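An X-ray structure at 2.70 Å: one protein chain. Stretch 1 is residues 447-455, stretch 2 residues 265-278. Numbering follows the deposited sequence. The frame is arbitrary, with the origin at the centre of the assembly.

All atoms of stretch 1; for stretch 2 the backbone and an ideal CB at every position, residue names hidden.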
# COMPACT_ATOMS: atom_id res chain seq x y z
N VAL A 447 -0.97 -10.93 11.95
CA VAL A 447 -2.41 -11.07 12.10
C VAL A 447 -2.82 -11.37 13.57
O VAL A 447 -3.75 -10.77 14.08
CB VAL A 447 -2.98 -12.05 11.06
CG1 VAL A 447 -4.28 -12.70 11.53
CG2 VAL A 447 -3.18 -11.33 9.73
N SER A 448 -2.12 -12.26 14.26
CA SER A 448 -2.44 -12.50 15.65
C SER A 448 -2.11 -11.31 16.58
O SER A 448 -2.87 -11.00 17.54
CB SER A 448 -1.79 -13.79 16.15
OG SER A 448 -2.45 -14.91 15.55
N MSE A 449 -1.01 -10.62 16.29
CA MSE A 449 -0.68 -9.43 17.07
C MSE A 449 -1.79 -8.37 17.07
O MSE A 449 -2.06 -7.76 18.10
CB MSE A 449 0.66 -8.84 16.66
CG MSE A 449 1.82 -9.69 17.15
SE MSE A 449 3.52 -8.82 16.73
CE MSE A 449 3.52 -7.75 18.38
N VAL A 450 -2.44 -8.18 15.93
CA VAL A 450 -3.53 -7.23 15.85
C VAL A 450 -4.86 -7.95 15.99
O VAL A 450 -5.93 -7.32 15.94
CB VAL A 450 -3.47 -6.42 14.56
CG1 VAL A 450 -2.15 -5.63 14.51
CG2 VAL A 450 -3.66 -7.34 13.32
N ALA A 451 -4.78 -9.26 16.20
CA ALA A 451 -5.95 -10.10 16.48
C ALA A 451 -7.08 -9.95 15.46
O ALA A 451 -8.25 -9.95 15.84
CB ALA A 451 -6.49 -9.81 17.88
N THR A 452 -6.73 -9.84 14.19
CA THR A 452 -7.75 -9.75 13.14
C THR A 452 -7.22 -9.99 11.74
O THR A 452 -6.23 -9.39 11.33
CB THR A 452 -8.53 -8.40 13.17
OG1 THR A 452 -9.60 -8.45 12.21
CG2 THR A 452 -7.60 -7.19 12.89
N ALA A 453 -7.88 -10.86 10.99
CA ALA A 453 -7.49 -11.06 9.59
C ALA A 453 -7.90 -9.89 8.70
O ALA A 453 -7.51 -9.84 7.54
CB ALA A 453 -8.05 -12.38 9.04
N PHE A 454 -8.66 -8.95 9.23
CA PHE A 454 -9.26 -7.93 8.38
C PHE A 454 -8.60 -6.59 8.51
O PHE A 454 -9.15 -5.57 8.10
CB PHE A 454 -10.77 -7.86 8.63
CG PHE A 454 -11.43 -9.19 8.52
CD1 PHE A 454 -11.40 -9.88 7.31
CD2 PHE A 454 -12.01 -9.80 9.61
CE1 PHE A 454 -11.97 -11.11 7.20
CE2 PHE A 454 -12.57 -11.06 9.50
CZ PHE A 454 -12.56 -11.71 8.28
N CYS A 455 -7.39 -6.60 9.08
CA CYS A 455 -6.63 -5.38 9.33
C CYS A 455 -6.05 -4.87 8.03
O CYS A 455 -5.80 -5.65 7.13
CB CYS A 455 -5.50 -5.63 10.31
SG CYS A 455 -4.47 -4.18 10.66
N UNK A 265 -7.78 -16.49 22.86
CA UNK A 265 -8.25 -17.26 21.71
C UNK A 265 -8.51 -16.39 20.48
O UNK A 265 -8.21 -16.82 19.37
CB UNK A 265 -9.53 -18.01 22.08
N UNK A 266 -9.01 -15.16 20.67
CA UNK A 266 -9.14 -14.22 19.57
C UNK A 266 -7.82 -14.02 18.82
O UNK A 266 -7.78 -13.97 17.59
CB UNK A 266 -9.65 -12.88 20.09
N UNK A 267 -6.72 -13.95 19.56
CA UNK A 267 -5.43 -13.74 18.92
C UNK A 267 -4.95 -15.00 18.19
O UNK A 267 -4.57 -14.95 17.03
CB UNK A 267 -4.39 -13.31 19.96
N UNK A 268 -5.01 -16.14 18.87
CA UNK A 268 -4.45 -17.39 18.35
C UNK A 268 -5.20 -17.85 17.11
O UNK A 268 -4.60 -18.31 16.12
CB UNK A 268 -4.49 -18.48 19.42
N UNK A 269 -6.52 -17.69 17.15
CA UNK A 269 -7.38 -18.20 16.09
C UNK A 269 -7.47 -17.26 14.89
O UNK A 269 -7.95 -17.66 13.85
CB UNK A 269 -8.78 -18.46 16.64
N UNK A 270 -7.02 -16.01 15.04
CA UNK A 270 -7.17 -15.05 13.95
C UNK A 270 -6.32 -15.41 12.73
O UNK A 270 -6.60 -14.98 11.61
CB UNK A 270 -6.80 -13.65 14.44
N UNK A 271 -5.31 -16.25 12.92
CA UNK A 271 -4.47 -16.69 11.81
C UNK A 271 -5.24 -17.64 10.91
O UNK A 271 -5.00 -17.67 9.70
CB UNK A 271 -3.20 -17.36 12.33
N UNK A 272 -6.17 -18.39 11.48
CA UNK A 272 -7.02 -19.26 10.66
C UNK A 272 -7.90 -18.47 9.73
O UNK A 272 -8.17 -18.90 8.61
CB UNK A 272 -7.89 -20.15 11.55
N UNK A 273 -8.36 -17.31 10.17
CA UNK A 273 -9.22 -16.51 9.31
C UNK A 273 -8.43 -15.89 8.17
O UNK A 273 -9.01 -15.39 7.22
CB UNK A 273 -9.92 -15.42 10.12
N UNK A 274 -7.11 -15.93 8.27
CA UNK A 274 -6.28 -15.58 7.12
C UNK A 274 -6.52 -16.63 6.03
O UNK A 274 -6.70 -16.30 4.85
CB UNK A 274 -4.80 -15.50 7.50
N UNK A 275 -6.56 -17.89 6.43
CA UNK A 275 -6.73 -18.97 5.47
C UNK A 275 -8.16 -19.23 5.08
O UNK A 275 -8.43 -19.61 3.95
CB UNK A 275 -6.13 -20.26 6.03
N UNK A 276 -9.08 -19.05 6.02
CA UNK A 276 -10.50 -19.19 5.69
C UNK A 276 -11.34 -18.12 6.40
O UNK A 276 -11.90 -18.37 7.46
CB UNK A 276 -11.00 -20.59 6.07
N UNK A 277 -11.40 -16.92 5.81
CA UNK A 277 -12.01 -15.70 6.35
C UNK A 277 -13.45 -15.89 6.81
O UNK A 277 -13.88 -15.22 7.75
CB UNK A 277 -11.96 -14.59 5.30
N UNK A 278 -14.17 -16.77 6.13
CA UNK A 278 -15.57 -17.00 6.43
C UNK A 278 -16.51 -16.60 5.30
O UNK A 278 -17.71 -16.49 5.52
CB UNK A 278 -15.95 -16.24 7.70

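Position 265 lies in a helix, and its ideal CB finds nothing of stretch 1 within 5.5 Å. The residue is Met265, modelled as selenomethionine.

At 266, CA-to-CB points sideways, and the ideal CB of 266 is 4.9 Å from Ala451 CB. The carbonyl of Ala451 is an acceptor further along. A long side chain could reach it, ideally with a donor. The residue is Lys266. Its chain is extended to CE, which lies 3.4 Å from Ala451 O; chi4 is p. Water 1 joins the two residues, 2.9 Å from Lys266 NZ and 3.0 Å from Ala451 O.

At 267, the ideal CB sits 3.7 Å from Ser448 O and 4.6 Å from Ala451 CB. The CA of 267 is only 4.4 Å from Ala451 CA, so a small residue suits: Ala, Ser or perhaps Cys. It is Ser267. Water 2 lies 2.7 Å from Ser267 OG and donates to Ser448 O at 2.8 Å. The backbone also serves: Ser448 OG donates to Ser267 O at 2.6 Å.

Positions 268 and 269 turn their CB atoms away. They are Val268 and Leu269.

At 270, CB points toward stretch 1; the ideal CB is 3.8 Å from Thr452 N and 4.0 Å from Val447 CG1. Space is short; Gly, Ala or Ser would suit. Ser270 has chi1 p, and its OG packs 3.4 Å from Ser448 CA. Ser270 OG donates to Ser267 O at 2.8 Å, so this carbonyl accepts from two serines, one on each stretch.

At 271, the ideal CB is 4.1 Å from Ser448 OG, and CA-to-CB points sideways. Small residues fit easily. It is Ala271.

Position 272 points away; a polar residue would be acceptable. It is Asp272.

At 273, CB points toward stretch 1; the ideal CB is 3.7 Å from Ala453 CB, with the Phe454 ring beyond. A longer chain, apolar or polar, could reach the ring. Gln273 places NE2 3.4 Å from Phe454 CE2, at the ring edge. Gln273 NE2 donates to the backbone O of 277 at 3.2 Å. Water 3 links Gln273 OE1 (2.9 Å) to Ala453 N (3.0 Å).

At 274, Ala453 CB and Val447 CG1 offer an apolar surface for Leu, Ile or Met. Leu274 CD2 lies 4.5 Å from Val447 CG2.

Positions 275 and 276 are out of reach: Phe275 and Ala276.

At 277, phi is -53° and the ideal CB is 4.0 Å from Phe454 CE1. Proline or another apolar residue suits. Pro277 CB packs 4.2 Å from Phe454 CE1.

At 278, phi is 115°, and a CB would jam against the preceding carbonyl. Glycine is expected. Gly278 is at the N-cap position, right before a helix.

Stretch 2, residues 265-278: MKSVLSADQLFAPG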
# COMPACT_ATOMS: atom_id res chain seq x y z
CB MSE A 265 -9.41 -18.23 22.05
CG MSE A 265 -9.03 -19.33 23.07
SE MSE A 265 -7.45 -20.44 22.60
CE MSE A 265 -5.96 -19.24 22.81
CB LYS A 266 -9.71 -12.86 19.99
CG LYS A 266 -9.93 -11.89 18.82
CD LYS A 266 -10.56 -10.56 19.24
CE LYS A 266 -10.82 -9.61 18.05
NZ LYS A 266 -11.84 -10.13 17.12
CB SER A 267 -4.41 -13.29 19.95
OG SER A 267 -4.71 -12.00 20.41
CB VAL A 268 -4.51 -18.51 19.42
CG1 VAL A 268 -4.54 -19.88 18.79
CG2 VAL A 268 -3.35 -18.37 20.38
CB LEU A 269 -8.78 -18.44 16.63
CG LEU A 269 -8.91 -19.54 17.66
CD1 LEU A 269 -10.36 -19.66 18.05
CD2 LEU A 269 -8.37 -20.85 17.13
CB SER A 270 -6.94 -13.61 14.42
OG SER A 270 -5.63 -13.42 14.92
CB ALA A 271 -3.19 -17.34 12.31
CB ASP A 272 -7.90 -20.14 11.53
CG ASP A 272 -7.10 -20.93 12.55
OD1 ASP A 272 -5.85 -21.04 12.41
OD2 ASP A 272 -7.73 -21.44 13.51
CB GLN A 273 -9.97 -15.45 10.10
CG GLN A 273 -11.31 -15.92 10.55
CD GLN A 273 -12.05 -14.85 11.30
OE1 GLN A 273 -11.74 -14.57 12.45
NE2 GLN A 273 -13.02 -14.22 10.64
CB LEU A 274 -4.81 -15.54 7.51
CG LEU A 274 -3.81 -15.21 6.41
CD1 LEU A 274 -4.32 -14.07 5.60
CD2 LEU A 274 -2.48 -14.84 7.04
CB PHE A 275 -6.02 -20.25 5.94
CG PHE A 275 -4.54 -20.12 5.94
CD1 PHE A 275 -3.84 -20.16 4.76
CD2 PHE A 275 -3.85 -19.88 7.12
CE1 PHE A 275 -2.48 -20.01 4.74
CE2 PHE A 275 -2.49 -19.72 7.12
CZ PHE A 275 -1.80 -19.79 5.92
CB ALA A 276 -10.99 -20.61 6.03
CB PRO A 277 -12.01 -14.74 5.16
CG PRO A 277 -10.99 -15.22 4.28
CD PRO A 277 -10.81 -16.68 4.49
O HOH W 1 -10.43 -11.90 15.36
O HOH W 2 -3.04 -9.94 20.14
O HOH W 3 -9.90 -12.34 12.58
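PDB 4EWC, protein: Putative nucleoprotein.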